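Local coordinates for uncharacterized protein (Chaetomium thermophilum, PDB 3LPZ) that probably takes part in tail-anchored protein biogenesis as Get4, an alpha-solenoid protein of the Get pathway that binds Get5, at residues A[74-79]-A[111-116]; A[89-94]-A[128-133]; A[169-174]-A[191-196]; A[225-230]-A[238-243]. All coordinates share one frame; numbering follows the deposited sequence. Where two conformers were deposited one is given.

Interaction 1: A[74-79]-A[111-116]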
loop_
_atom_site.group_PDB
_atom_site.type_symbol
_atom_site.label_atom_id
_atom_site.label_comp_id
_atom_site.label_asym_id
_atom_site.label_seq_id
_atom_site.Cartn_x
_atom_site.Cartn_y
_atom_site.Cartn_z
ATOM N N GLY A 74 16.425 -3.031 20.869
ATOM C CA GLY A 74 15.499 -1.922 20.623
ATOM C C GLY A 74 14.251 -2.357 19.871
ATOM O O GLY A 74 13.133 -1.910 20.195
ATOM N N GLY A 75 14.433 -3.218 18.869
ATOM C CA GLY A 75 13.291 -3.714 18.075
ATOM C C GLY A 75 12.395 -4.629 18.896
ATOM O O GLY A 75 11.173 -4.602 18.776
ATOM N N ASP A 76 13.009 -5.475 19.717
ATOM C CA ASP A 76 12.243 -6.354 20.588
ATOM C C ASP A 76 11.384 -5.510 21.553
ATOM O O ASP A 76 10.206 -5.809 21.785
ATOM C CB ASP A 76 13.182 -7.280 21.357
ATOM C CG ASP A 76 13.672 -8.450 20.517
ATOM O OD1 ASP A 76 13.197 -8.648 19.375
ATOM O OD2 ASP A 76 14.545 -9.193 21.005
ATOM N N LEU A 77 11.955 -4.432 22.089
ATOM C CA LEU A 77 11.155 -3.537 22.942
ATOM C C LEU A 77 10.031 -2.840 22.170
ATOM O O LEU A 77 8.945 -2.613 22.720
ATOM C CB LEU A 77 12.033 -2.494 23.641
ATOM C CG LEU A 77 12.315 -2.730 25.116
ATOM C CD1 LEU A 77 12.522 -4.200 25.463
ATOM C CD2 LEU A 77 13.415 -1.865 25.608
ATOM N N ALA A 78 10.305 -2.490 20.910
ATOM C CA ALA A 78 9.279 -1.858 20.064
ATOM C C ALA A 78 8.130 -2.836 19.810
ATOM O O ALA A 78 6.969 -2.445 19.806
ATOM C CB ALA A 78 9.886 -1.347 18.728
ATOM N N VAL A 79 8.453 -4.110 19.590
ATOM C CA VAL A 79 7.403 -5.149 19.448
ATOM C C VAL A 79 6.610 -5.303 20.755
ATOM O O VAL A 79 5.363 -5.438 20.732
ATOM C CB VAL A 79 8.015 -6.524 18.959
ATOM C CG1 VAL A 79 6.983 -7.666 18.977
ATOM C CG2 VAL A 79 8.592 -6.364 17.532
ATOM N N GLU A 111 17.442 -4.204 9.462
ATOM C CA GLU A 111 17.221 -4.867 10.745
ATOM C C GLU A 111 16.088 -5.896 10.606
ATOM O O GLU A 111 14.964 -5.514 10.242
ATOM C CB GLU A 111 16.919 -3.827 11.846
ATOM C CG GLU A 111 16.560 -4.392 13.221
ATOM C CD GLU A 111 17.532 -5.472 13.728
ATOM O OE1 GLU A 111 18.751 -5.195 13.807
ATOM O OE2 GLU A 111 17.058 -6.596 14.057
ATOM N N PRO A 112 16.381 -7.201 10.853
ATOM C CA PRO A 112 15.332 -8.230 10.700
ATOM C C PRO A 112 14.114 -7.986 11.584
ATOM O O PRO A 112 12.982 -8.247 11.157
ATOM C CB PRO A 112 16.034 -9.531 11.118
ATOM C CG PRO A 112 17.481 -9.294 10.744
ATOM C CD PRO A 112 17.719 -7.817 11.059
ATOM N N VAL A 113 14.329 -7.455 12.785
ATOM C CA VAL A 113 13.218 -7.263 13.684
ATOM C C VAL A 113 12.245 -6.192 13.155
ATOM O O VAL A 113 11.088 -6.190 13.566
ATOM C CB VAL A 113 13.665 -6.997 15.138
ATOM C CG1 VAL A 113 12.428 -6.745 16.048
ATOM C CG2 VAL A 113 14.435 -8.224 15.672
ATOM N N ARG A 114 12.691 -5.304 12.258
ATOM C CA ARG A 114 11.763 -4.277 11.699
ATOM C C ARG A 114 10.561 -4.890 10.957
ATOM O O ARG A 114 9.451 -4.353 11.005
ATOM C CB ARG A 114 12.474 -3.233 10.812
ATOM C CG ARG A 114 11.578 -2.038 10.562
ATOM C CD ARG A 114 12.174 -1.015 9.615
ATOM N NE ARG A 114 12.137 -1.519 8.252
ATOM C CZ ARG A 114 12.411 -0.789 7.182
ATOM N NH1 ARG A 114 12.748 0.493 7.318
ATOM N NH2 ARG A 114 12.340 -1.350 5.976
ATOM N N LYS A 115 10.789 -6.015 10.288
ATOM C CA LYS A 115 9.733 -6.755 9.576
ATOM C C LYS A 115 8.626 -7.210 10.532
ATOM O O LYS A 115 7.438 -7.041 10.247
ATOM C CB LYS A 115 10.302 -8.008 8.879
ATOM C CG LYS A 115 11.359 -7.751 7.806
ATOM C CD LYS A 115 11.923 -9.091 7.271
ATOM C CE LYS A 115 12.671 -8.923 5.941
ATOM N NZ LYS A 115 13.649 -7.793 5.981
ATOM N N ARG A 116 9.031 -7.813 11.640
ATOM C CA ARG A 116 8.094 -8.222 12.695
ATOM C C ARG A 116 7.391 -6.995 13.286
ATOM O O ARG A 116 6.182 -7.008 13.470
ATOM C CB ARG A 116 8.818 -9.002 13.801
ATOM C CG ARG A 116 7.902 -9.647 14.875
ATOM C CD ARG A 116 8.758 -10.293 15.971
ATOM N NE ARG A 116 7.991 -10.844 17.093
ATOM C CZ ARG A 116 6.679 -11.051 17.078
ATOM N NH1 ARG A 116 5.983 -10.761 15.991
ATOM N NH2 ARG A 116 6.067 -11.546 18.147
#

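Interaction 2: A[89-94]-A[128-133]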
loop_
_atom_site.group_PDB
_atom_site.type_symbol
_atom_site.label_atom_id
_atom_site.label_comp_id
_atom_site.label_asym_id
_atom_site.label_seq_id
_atom_site.Cartn_x
_atom_site.Cartn_y
_atom_site.Cartn_z
ATOM N N GLY A 89 -5.814 -2.522 25.553
ATOM C CA GLY A 89 -6.976 -2.132 24.753
ATOM C C GLY A 89 -6.861 -0.702 24.195
ATOM O O GLY A 89 -7.875 -0.035 23.978
ATOM N N GLN A 90 -5.626 -0.240 23.972
ATOM C CA GLN A 90 -5.357 1.091 23.421
ATOM C C GLN A 90 -5.807 1.168 21.943
ATOM O O GLN A 90 -5.284 0.453 21.081
ATOM C CB GLN A 90 -3.859 1.455 23.563
ATOM C CG GLN A 90 -3.486 2.824 22.911
ATOM C CD GLN A 90 -4.205 3.966 23.572
ATOM O OE1 GLN A 90 -4.021 4.193 24.754
ATOM N NE2 GLN A 90 -5.041 4.683 22.824
ATOM N N ARG A 91 -6.808 2.008 21.671
ATOM C CA ARG A 91 -7.230 2.243 20.291
ATOM C C ARG A 91 -6.216 3.113 19.543
ATOM O O ARG A 91 -5.475 3.875 20.147
ATOM C CB ARG A 91 -8.614 2.905 20.238
ATOM C CG ARG A 91 -9.667 2.299 21.166
ATOM C CD ARG A 91 -10.717 1.469 20.458
ATOM N NE ARG A 91 -11.111 1.969 19.131
ATOM C CZ ARG A 91 -11.459 1.148 18.141
ATOM N NH1 ARG A 91 -11.466 -0.174 18.354
ATOM N NH2 ARG A 91 -11.790 1.622 16.951
ATOM N N VAL A 92 -6.168 2.969 18.223
ATOM C CA VAL A 92 -5.343 3.830 17.392
ATOM C C VAL A 92 -5.719 5.313 17.635
ATOM O O VAL A 92 -6.894 5.697 17.538
ATOM C CB VAL A 92 -5.495 3.483 15.896
ATOM C CG1 VAL A 92 -4.654 4.421 15.020
ATOM C CG2 VAL A 92 -5.118 2.018 15.618
ATOM N N ASP A 93 -4.733 6.121 17.991
ATOM C CA ASP A 93 -4.935 7.549 18.177
ATOM C C ASP A 93 -3.613 8.280 17.910
ATOM O O ASP A 93 -2.595 7.643 17.576
ATOM C CB ASP A 93 -5.564 7.893 19.561
ATOM C CG ASP A 93 -4.607 7.678 20.757
ATOM O OD1 ASP A 93 -3.405 7.334 20.593
ATOM O OD2 ASP A 93 -5.080 7.856 21.906
ATOM N N GLY A 94 -3.624 9.604 18.043
ATOM C CA GLY A 94 -2.467 10.383 17.626
ATOM C C GLY A 94 -1.195 10.040 18.372
ATOM O O GLY A 94 -0.122 9.863 17.773
ATOM N N PHE A 128 -7.530 -2.560 16.403
ATOM C CA PHE A 128 -7.771 -1.551 17.413
ATOM C C PHE A 128 -8.063 -0.162 16.813
ATOM O O PHE A 128 -8.178 0.816 17.527
ATOM C CB PHE A 128 -6.620 -1.559 18.442
ATOM C CG PHE A 128 -6.650 -2.778 19.359
ATOM C CD1 PHE A 128 -6.077 -4.006 18.951
ATOM C CD2 PHE A 128 -7.321 -2.730 20.588
ATOM C CE1 PHE A 128 -6.104 -5.112 19.780
ATOM C CE2 PHE A 128 -7.370 -3.864 21.432
ATOM C CZ PHE A 128 -6.759 -5.051 21.026
ATOM N N GLY A 129 -8.222 -0.100 15.492
ATOM C CA GLY A 129 -8.496 1.167 14.806
ATOM C C GLY A 129 -9.786 1.062 14.000
ATOM O O GLY A 129 -10.349 -0.022 13.862
ATOM N N ASP A 130 -10.223 2.166 13.404
ATOM C CA ASP A 130 -11.487 2.168 12.660
ATOM C C ASP A 130 -11.377 1.591 11.232
ATOM O O ASP A 130 -12.410 1.405 10.572
ATOM C CB ASP A 130 -12.057 3.590 12.574
ATOM C CG ASP A 130 -12.378 4.183 13.952
ATOM O OD1 ASP A 130 -12.566 3.438 14.938
ATOM O OD2 ASP A 130 -12.413 5.411 14.058
ATOM N N TYR A 131 -10.157 1.346 10.747
ATOM C CA TYR A 131 -9.966 0.878 9.362
ATOM C C TYR A 131 -9.496 -0.562 9.371
ATOM O O TYR A 131 -8.326 -0.802 9.656
ATOM C CB TYR A 131 -8.915 1.736 8.629
ATOM C CG TYR A 131 -9.350 3.174 8.428
ATOM C CD1 TYR A 131 -9.135 4.133 9.422
ATOM C CD2 TYR A 131 -10.017 3.559 7.251
ATOM C CE1 TYR A 131 -9.557 5.449 9.257
ATOM C CE2 TYR A 131 -10.444 4.878 7.063
ATOM C CZ TYR A 131 -10.202 5.810 8.075
ATOM O OH TYR A 131 -10.609 7.104 7.893
ATOM N N PRO A 132 -10.374 -1.518 9.023
ATOM C CA PRO A 132 -9.953 -2.927 9.156
ATOM C C PRO A 132 -8.794 -3.367 8.262
ATOM O O PRO A 132 -8.142 -4.381 8.571
ATOM C CB PRO A 132 -11.213 -3.741 8.816
ATOM C CG PRO A 132 -12.181 -2.786 8.200
ATOM C CD PRO A 132 -11.803 -1.384 8.673
ATOM N N ALA A 133 -8.523 -2.641 7.178
ATOM C CA ALA A 133 -7.316 -2.949 6.366
ATOM C C ALA A 133 -6.049 -2.321 6.976
ATOM O O ALA A 133 -4.930 -2.568 6.497
ATOM C CB ALA A 133 -7.498 -2.495 4.912
HETATM O O HOH W 1 -11.498 -1.928 15.981
HETATM O O HOH W 2 -11.417 4.520 17.756
#

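Interaction 3: A[169-174]-A[191-196]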
loop_
_atom_site.group_PDB
_atom_site.type_symbol
_atom_site.label_atom_id
_atom_site.label_comp_id
_atom_site.label_asym_id
_atom_site.label_seq_id
_atom_site.Cartn_x
_atom_site.Cartn_y
_atom_site.Cartn_z
ATOM N N VAL A 169 2.856 9.779 -3.885
ATOM C CA VAL A 169 4.082 8.994 -3.621
ATOM C C VAL A 169 4.119 7.760 -4.546
ATOM O O VAL A 169 5.146 7.435 -5.163
ATOM C CB VAL A 169 4.188 8.581 -2.126
ATOM C CG1 VAL A 169 5.344 7.610 -1.913
ATOM C CG2 VAL A 169 4.339 9.826 -1.218
ATOM N N LEU A 170 2.989 7.080 -4.656
ATOM C CA LEU A 170 2.917 5.871 -5.473
ATOM C C LEU A 170 3.142 6.168 -6.960
ATOM O O LEU A 170 3.875 5.458 -7.626
ATOM C CB LEU A 170 1.581 5.135 -5.257
ATOM C CG LEU A 170 1.373 3.824 -6.028
ATOM C CD1 LEU A 170 2.472 2.768 -5.643
ATOM C CD2 LEU A 170 -0.032 3.265 -5.786
ATOM N N ALA A 171 2.489 7.201 -7.477
ATOM C CA ALA A 171 2.628 7.567 -8.889
ATOM C C ALA A 171 4.089 7.967 -9.233
ATOM O O ALA A 171 4.620 7.570 -10.282
ATOM C CB ALA A 171 1.650 8.706 -9.231
ATOM N N ARG A 172 4.728 8.725 -8.345
ATOM C CA ARG A 172 6.155 9.108 -8.538
ATOM C C ARG A 172 7.101 7.922 -8.434
ATOM O O ARG A 172 8.097 7.844 -9.171
ATOM C CB ARG A 172 6.576 10.197 -7.546
ATOM C CG ARG A 172 5.976 11.545 -7.892
ATOM C CD ARG A 172 6.547 12.700 -7.028
ATOM N NE ARG A 172 5.693 13.892 -7.126
ATOM C CZ ARG A 172 5.633 14.697 -8.190
ATOM N NH1 ARG A 172 6.363 14.443 -9.275
ATOM N NH2 ARG A 172 4.833 15.759 -8.181
ATOM N N MET A 173 6.772 6.979 -7.561
ATOM C CA MET A 173 7.514 5.717 -7.483
ATOM C C MET A 173 7.343 4.907 -8.779
ATOM O O MET A 173 8.319 4.415 -9.337
ATOM C CB MET A 173 7.087 4.896 -6.261
ATOM C CG MET A 173 7.880 3.577 -6.068
ATOM S SD MET A 173 6.855 2.233 -5.411
ATOM C CE MET A 173 6.068 1.768 -6.954
ATOM N N GLU A 174 6.112 4.768 -9.249
ATOM C CA GLU A 174 5.876 4.091 -10.527
ATOM C C GLU A 174 6.595 4.799 -11.672
ATOM O O GLU A 174 7.102 4.138 -12.572
ATOM C CB GLU A 174 4.382 3.918 -10.865
ATOM C CG GLU A 174 3.500 3.095 -9.862
ATOM C CD GLU A 174 3.890 1.643 -9.680
ATOM O OE1 GLU A 174 4.694 1.094 -10.469
ATOM O OE2 GLU A 174 3.384 1.035 -8.717
ATOM N N ALA A 191 -0.705 2.156 -14.943
ATOM C CA ALA A 191 -1.743 1.228 -14.507
ATOM C C ALA A 191 -1.477 0.684 -13.113
ATOM O O ALA A 191 -2.403 0.532 -12.361
ATOM C CB ALA A 191 -1.948 0.095 -15.502
ATOM N N ARG A 192 -0.211 0.424 -12.768
ATOM C CA ARG A 192 0.157 0.002 -11.401
ATOM C C ARG A 192 -0.158 1.045 -10.326
ATOM O O ARG A 192 -0.303 0.682 -9.152
ATOM C CB ARG A 192 1.636 -0.419 -11.321
ATOM C CG ARG A 192 1.967 -1.638 -12.215
ATOM C CD ARG A 192 3.421 -2.133 -11.982
ATOM N NE ARG A 192 3.557 -2.847 -10.709
ATOM C CZ ARG A 192 3.150 -4.100 -10.496
ATOM N NH1 ARG A 192 2.572 -4.820 -11.468
ATOM N NH2 ARG A 192 3.335 -4.657 -9.304
ATOM N N ALA A 193 -0.239 2.324 -10.707
ATOM C CA ALA A 193 -0.602 3.399 -9.751
ATOM C C ALA A 193 -2.072 3.716 -9.768
ATOM O O ALA A 193 -2.563 4.285 -8.792
ATOM C CB ALA A 193 0.151 4.693 -10.063
ATOM N N VAL A 194 -2.757 3.406 -10.866
ATOM C CA VAL A 194 -4.163 3.814 -11.053
ATOM C C VAL A 194 -5.152 2.698 -10.761
ATOM O O VAL A 194 -6.072 2.899 -9.971
ATOM C CB VAL A 194 -4.413 4.340 -12.489
ATOM C CG1 VAL A 194 -5.908 4.522 -12.744
ATOM C CG2 VAL A 194 -3.668 5.659 -12.686
ATOM N N LEU A 195 -4.952 1.530 -11.384
ATOM C CA LEU A 195 -5.884 0.404 -11.236
ATOM C C LEU A 195 -6.065 -0.063 -9.790
ATOM O O LEU A 195 -7.184 -0.305 -9.383
ATOM C CB LEU A 195 -5.529 -0.774 -12.167
ATOM C CG LEU A 195 -5.470 -0.386 -13.665
ATOM C CD1 LEU A 195 -5.227 -1.603 -14.511
ATOM C CD2 LEU A 195 -6.779 0.370 -14.177
ATOM N N PRO A 196 -4.962 -0.206 -9.019
ATOM C CA PRO A 196 -5.168 -0.654 -7.631
ATOM C C PRO A 196 -6.059 0.276 -6.794
ATOM O O PRO A 196 -6.813 -0.219 -5.932
ATOM C CB PRO A 196 -3.723 -0.736 -7.070
ATOM C CG PRO A 196 -2.896 -1.105 -8.275
ATOM C CD PRO A 196 -3.528 -0.234 -9.387
#

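Interaction 4: A[225-230]-A[238-243]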
loop_
_atom_site.group_PDB
_atom_site.type_symbol
_atom_site.label_atom_id
_atom_site.label_comp_id
_atom_site.label_asym_id
_atom_site.label_seq_id
_atom_site.Cartn_x
_atom_site.Cartn_y
_atom_site.Cartn_z
ATOM N N THR A 225 4.108 14.158 -27.874
ATOM C CA THR A 225 2.835 14.761 -28.280
ATOM C C THR A 225 1.779 14.474 -27.229
ATOM O O THR A 225 1.615 13.329 -26.782
ATOM C CB THR A 225 2.385 14.276 -29.642
ATOM O OG1 THR A 225 3.439 14.523 -30.569
ATOM C CG2 THR A 225 1.057 14.987 -30.113
ATOM N N VAL A 226 1.097 15.537 -26.815
ATOM C CA VAL A 226 0.094 15.436 -25.776
ATOM C C VAL A 226 -1.026 16.451 -26.020
ATOM O O VAL A 226 -0.776 17.577 -26.478
ATOM C CB VAL A 226 0.722 15.582 -24.338
ATOM C CG1 VAL A 226 1.463 16.941 -24.170
ATOM C CG2 VAL A 226 -0.349 15.395 -23.255
ATOM N N GLN A 227 -2.250 16.023 -25.714
ATOM C CA GLN A 227 -3.434 16.853 -25.841
ATOM C C GLN A 227 -4.206 16.815 -24.523
ATOM O O GLN A 227 -4.130 15.840 -23.773
ATOM C CB GLN A 227 -4.324 16.335 -26.965
ATOM C CG GLN A 227 -3.655 16.482 -28.309
ATOM C CD GLN A 227 -4.283 15.642 -29.380
ATOM O OE1 GLN A 227 -4.965 14.654 -29.093
ATOM N NE2 GLN A 227 -4.049 16.013 -30.627
ATOM N N ASN A 228 -4.937 17.888 -24.260
ATOM C CA ASN A 228 -5.878 17.928 -23.137
ATOM C C ASN A 228 -7.333 17.792 -23.565
ATOM O O ASN A 228 -7.701 18.137 -24.701
ATOM C CB ASN A 228 -5.689 19.203 -22.330
ATOM C CG ASN A 228 -4.478 19.130 -21.429
ATOM O OD1 ASN A 228 -4.529 18.528 -20.352
ATOM N ND2 ASN A 228 -3.379 19.730 -21.861
ATOM N N ILE A 229 -8.132 17.224 -22.668
ATOM C CA ILE A 229 -9.591 17.321 -22.709
ATOM C C ILE A 229 -10.049 17.768 -21.317
ATOM O O ILE A 229 -11.238 18.005 -21.098
ATOM C CB ILE A 229 -10.289 15.973 -23.077
ATOM C CG1 ILE A 229 -9.497 15.179 -24.116
ATOM C CG2 ILE A 229 -11.730 16.224 -23.585
ATOM C CD1 ILE A 229 -10.053 13.784 -24.382
ATOM N N GLY A 230 -9.093 17.896 -20.386
ATOM C CA GLY A 230 -9.365 18.289 -18.989
ATOM C C GLY A 230 -9.347 19.786 -18.661
ATOM O O GLY A 230 -9.555 20.627 -19.540
ATOM N N ILE A 238 -4.296 13.052 -23.416
ATOM C CA ILE A 238 -4.261 12.087 -24.494
ATOM C C ILE A 238 -2.868 12.108 -25.124
ATOM O O ILE A 238 -2.339 13.174 -25.468
ATOM C CB ILE A 238 -5.356 12.426 -25.557
ATOM C CG1 ILE A 238 -6.741 12.308 -24.905
ATOM C CG2 ILE A 238 -5.197 11.566 -26.853
ATOM C CD1 ILE A 238 -7.143 10.815 -24.428
ATOM N N PHE A 239 -2.286 10.920 -25.265
ATOM C CA PHE A 239 -0.974 10.741 -25.893
ATOM C C PHE A 239 -1.131 9.885 -27.134
ATOM O O PHE A 239 -1.240 8.664 -27.019
ATOM C CB PHE A 239 -0.024 10.022 -24.920
ATOM C CG PHE A 239 0.226 10.782 -23.662
ATOM C CD1 PHE A 239 1.244 11.745 -23.604
ATOM C CD2 PHE A 239 -0.557 10.561 -22.533
ATOM C CE1 PHE A 239 1.470 12.473 -22.447
ATOM C CE2 PHE A 239 -0.336 11.310 -21.344
ATOM C CZ PHE A 239 0.679 12.245 -21.301
ATOM N N PRO A 240 -1.090 10.500 -28.325
ATOM C CA PRO A 240 -1.297 9.721 -29.557
ATOM C C PRO A 240 -0.366 8.536 -29.696
ATOM O O PRO A 240 -0.775 7.519 -30.261
ATOM C CB PRO A 240 -1.050 10.745 -30.666
ATOM C CG PRO A 240 -1.473 12.053 -30.025
ATOM C CD PRO A 240 -0.909 11.936 -28.612
ATOM N N SER A 241 0.856 8.619 -29.170
ATOM C CA SER A 241 1.797 7.503 -29.335
ATOM C C SER A 241 1.656 6.428 -28.266
ATOM O O SER A 241 2.389 5.443 -28.297
ATOM C CB SER A 241 3.236 8.007 -29.322
ATOM O OG SER A 241 3.512 8.559 -28.047
ATOM N N LEU A 242 0.750 6.617 -27.304
ATOM C CA LEU A 242 0.628 5.672 -26.184
ATOM C C LEU A 242 -0.848 5.264 -26.010
ATOM O O LEU A 242 -1.516 5.695 -25.066
ATOM C CB LEU A 242 1.219 6.276 -24.906
ATOM C CG LEU A 242 2.731 6.599 -24.904
ATOM C CD1 LEU A 242 3.113 7.474 -23.707
ATOM C CD2 LEU A 242 3.594 5.325 -24.934
ATOM N N PRO A 243 -1.369 4.448 -26.946
ATOM C CA PRO A 243 -2.803 4.075 -26.914
ATOM C C PRO A 243 -3.334 3.521 -25.567
ATOM O O PRO A 243 -4.481 3.789 -25.209
ATOM C CB PRO A 243 -2.929 2.999 -28.002
ATOM C CG PRO A 243 -1.569 2.774 -28.576
ATOM C CD PRO A 243 -0.673 3.906 -28.129
HETATM O O HOH W 3 2.204 10.779 -27.891
#

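Interaction 1: A[74-79]-A[111-116]
Val113 packs against Gly75 and Val79, and Arg116 lies against Val79. These residues bury most of the surface shared by helices 71-88 and 112-128 at this point. Val113 CG1 does most of the touching. It sits anti to the backbone N (chi1 178°), which aims it at the other helix, and it reaches Gly75 C at 3.5 Å. Gly75 has no side chain, and a CB there would collide with this methyl. The same CG1 meets Val79 CG2 at 4.1 Å, where the two valines cross obliquely. Val79 uses its other branch on Arg116, in the conformer described, one of two deposited. Its CG1 lies over one face of the guanidinium, offset toward the rim, 3.8 Å from Arg116 NE. Arg116 NH1 forms a salt bridge with Glu120. At the exposed margin, Asp76 OD1 stands 3.9 Å from Val113 CG1. Glu111 is the N-cap of helix 112-128, and its OE2 accepts from Val113 N at 3.1 Å. OE2 is met on its anti side. The short axes are 9.1 Å apart and only 6° from parallel. Near-parallel helices that are not consecutive in the chain, with helix 94-104 between them, are characteristic of an alpha-solenoid.

Interaction 2: A[89-94]-A[128-133]
Arg91 folds over the backbone of Phe128 and Gly129 and ends at Asp130. Its CB starts 3.5 Å from Phe128 O. CG lies beside the backbone N (chi1 -45°), and bends at chi2 and chi3 then fold the chain back so that CD passes the same oxygen. The guanidinium comes to rest with one face on Phe128 O, which stands 3.3 Å above the plane and over its centre. NE is held by a water that also donates to Asp130 OD1. NH1 donates to a second water, which bridges to Gly129 O. NH2 reaches Asp130 OD1 at 2.8 Å, a salt bridge with a weak, bent hydrogen bond (121°). Two waters and a carboxylate thus help to fix the rotation of the group. Phe128 O also accepts from Val92 N at 3.0 Å, with the donor well above the carbonyl plane. Val92 CG2 packs on Gly129 CA at 3.6 Å. Phe128 CE2 lies 3.8 Å from Gly89 CA. Trp124 meets the Phe128 ring and donates to Gln90 O. Gly89 ends helix 71-88 in a Schellman motif, and Asp93 N-caps helix 94-104. The contact joins two interhelical turns at one edge of the alpha-solenoid.

Interaction 3: A[169-174]-A[191-196]
Ala193 CB and Arg192 CB press against the helix of Ala171 and Glu174, and this is the tight part of the contact. The Ala193 methyl lies 3.7 Å from Glu174 CG and 4.0 Å from Ala171 CA. The small side chains of Ala171 and Ala193 let the backbones come near, with Ala171 CA and Ala193 CA 5.3 Å apart. Leu170 closes one flank, its CD2 4.0 Å from Ala193 CA. Glu174 bends at chi2 (-62°), and its carboxylate lies against Arg192 CB, 3.5 Å from OE2. The looser side is the outer chain of the partly exposed Arg192. There Glu174 OE1 stays 4.1 Å from Arg192 NE, beyond a salt bridge, and Arg192 NH2 pairs with Glu156 instead. Glu174 OE2 is also close to Glu156 OE2, so the like charges might favour a proton on one of them. An alanine in place of Glu174 removes the carboxylate and would probably leave a gap beside Ala193 CB and Arg192 CB, and Arg192 with less nearby negative charge. The axes of segments 169-174 and 191-196 approach to 8.9 Å at 150°, so the helices run roughly antiparallel here. Helix 152-159 touches Leu170, while Ile212 and Ala209 of helix 203-220 meet Ala171 and Ala193.

Interaction 4: A[225-230]-A[238-243]
Gln227 and Ile238 form an antiparallel hydrogen-bonded pair in a small two-stranded sheet, a beta hairpin at the surface of an otherwise helical fold. The hairpin lies between helices 203-220 and 243-256. Gln227 N donates to Ile238 O at 2.9 Å. Ile238 N returns a bond to Gln227 O at 2.8 Å. The two side chains share one face of the sheet, where Gln227 OE1 comes 3.8 Å from Ile238 CG2. Ile229 packs on Ile238 from beyond the pair, its CD1 3.7 Å from Ile238 CG1. Val226 CA also points a C-H at Ile238 O.

Phe239 anchors the hairpin to the helices. With CG beside the backbone N (chi1 -62°), its ring lies alongside Val226, pointing the same way, and Phe239 CE1 is 3.5 Å from Val226 CG2. Thr214, Leu217 and Val218 of helix 203-220 pack on it, as does Leu245 of helix 243-256. An alanine in place of Phe239 would probably leave a gap beside Val226 and these helices and loosen the hold of the hairpin on them. Phe239 to Leu242 make a type I turn, closed by Leu242 N on Phe239 O, and Leu242 holds the N-cap position of helix 243-256. Thr225 crosses the Pro240 ring at about a right angle, its CG2 3.9 Å from Pro240 CG. Thr225 O meets Pro240 CD at 3.4 Å and also takes a bond from a water, which in turn accepts from Ser241 N at 2.8 Å.

How the interactions relate
The four contacts follow the solenoid from its N-terminal part toward its C-terminal part. Interactions 1 and 2 belong to the same pair of helices, 71-88 and 112-128: interaction 1 lies between them near their N-terminal ends, interaction 2 joins the turns that follow them. Their centres are 20 Å apart, and their segments alternate along the chain. Interaction 3 comes next, with its centre about 27 Å from that of interaction 2. The centre of interaction 4 is about 19 Å from that of interaction 3, and helix 203-220 packs against both. Interactions 1 and 4 are 47 Å apart between centres, on opposite sides of the centre of the chain. None of the four touches another.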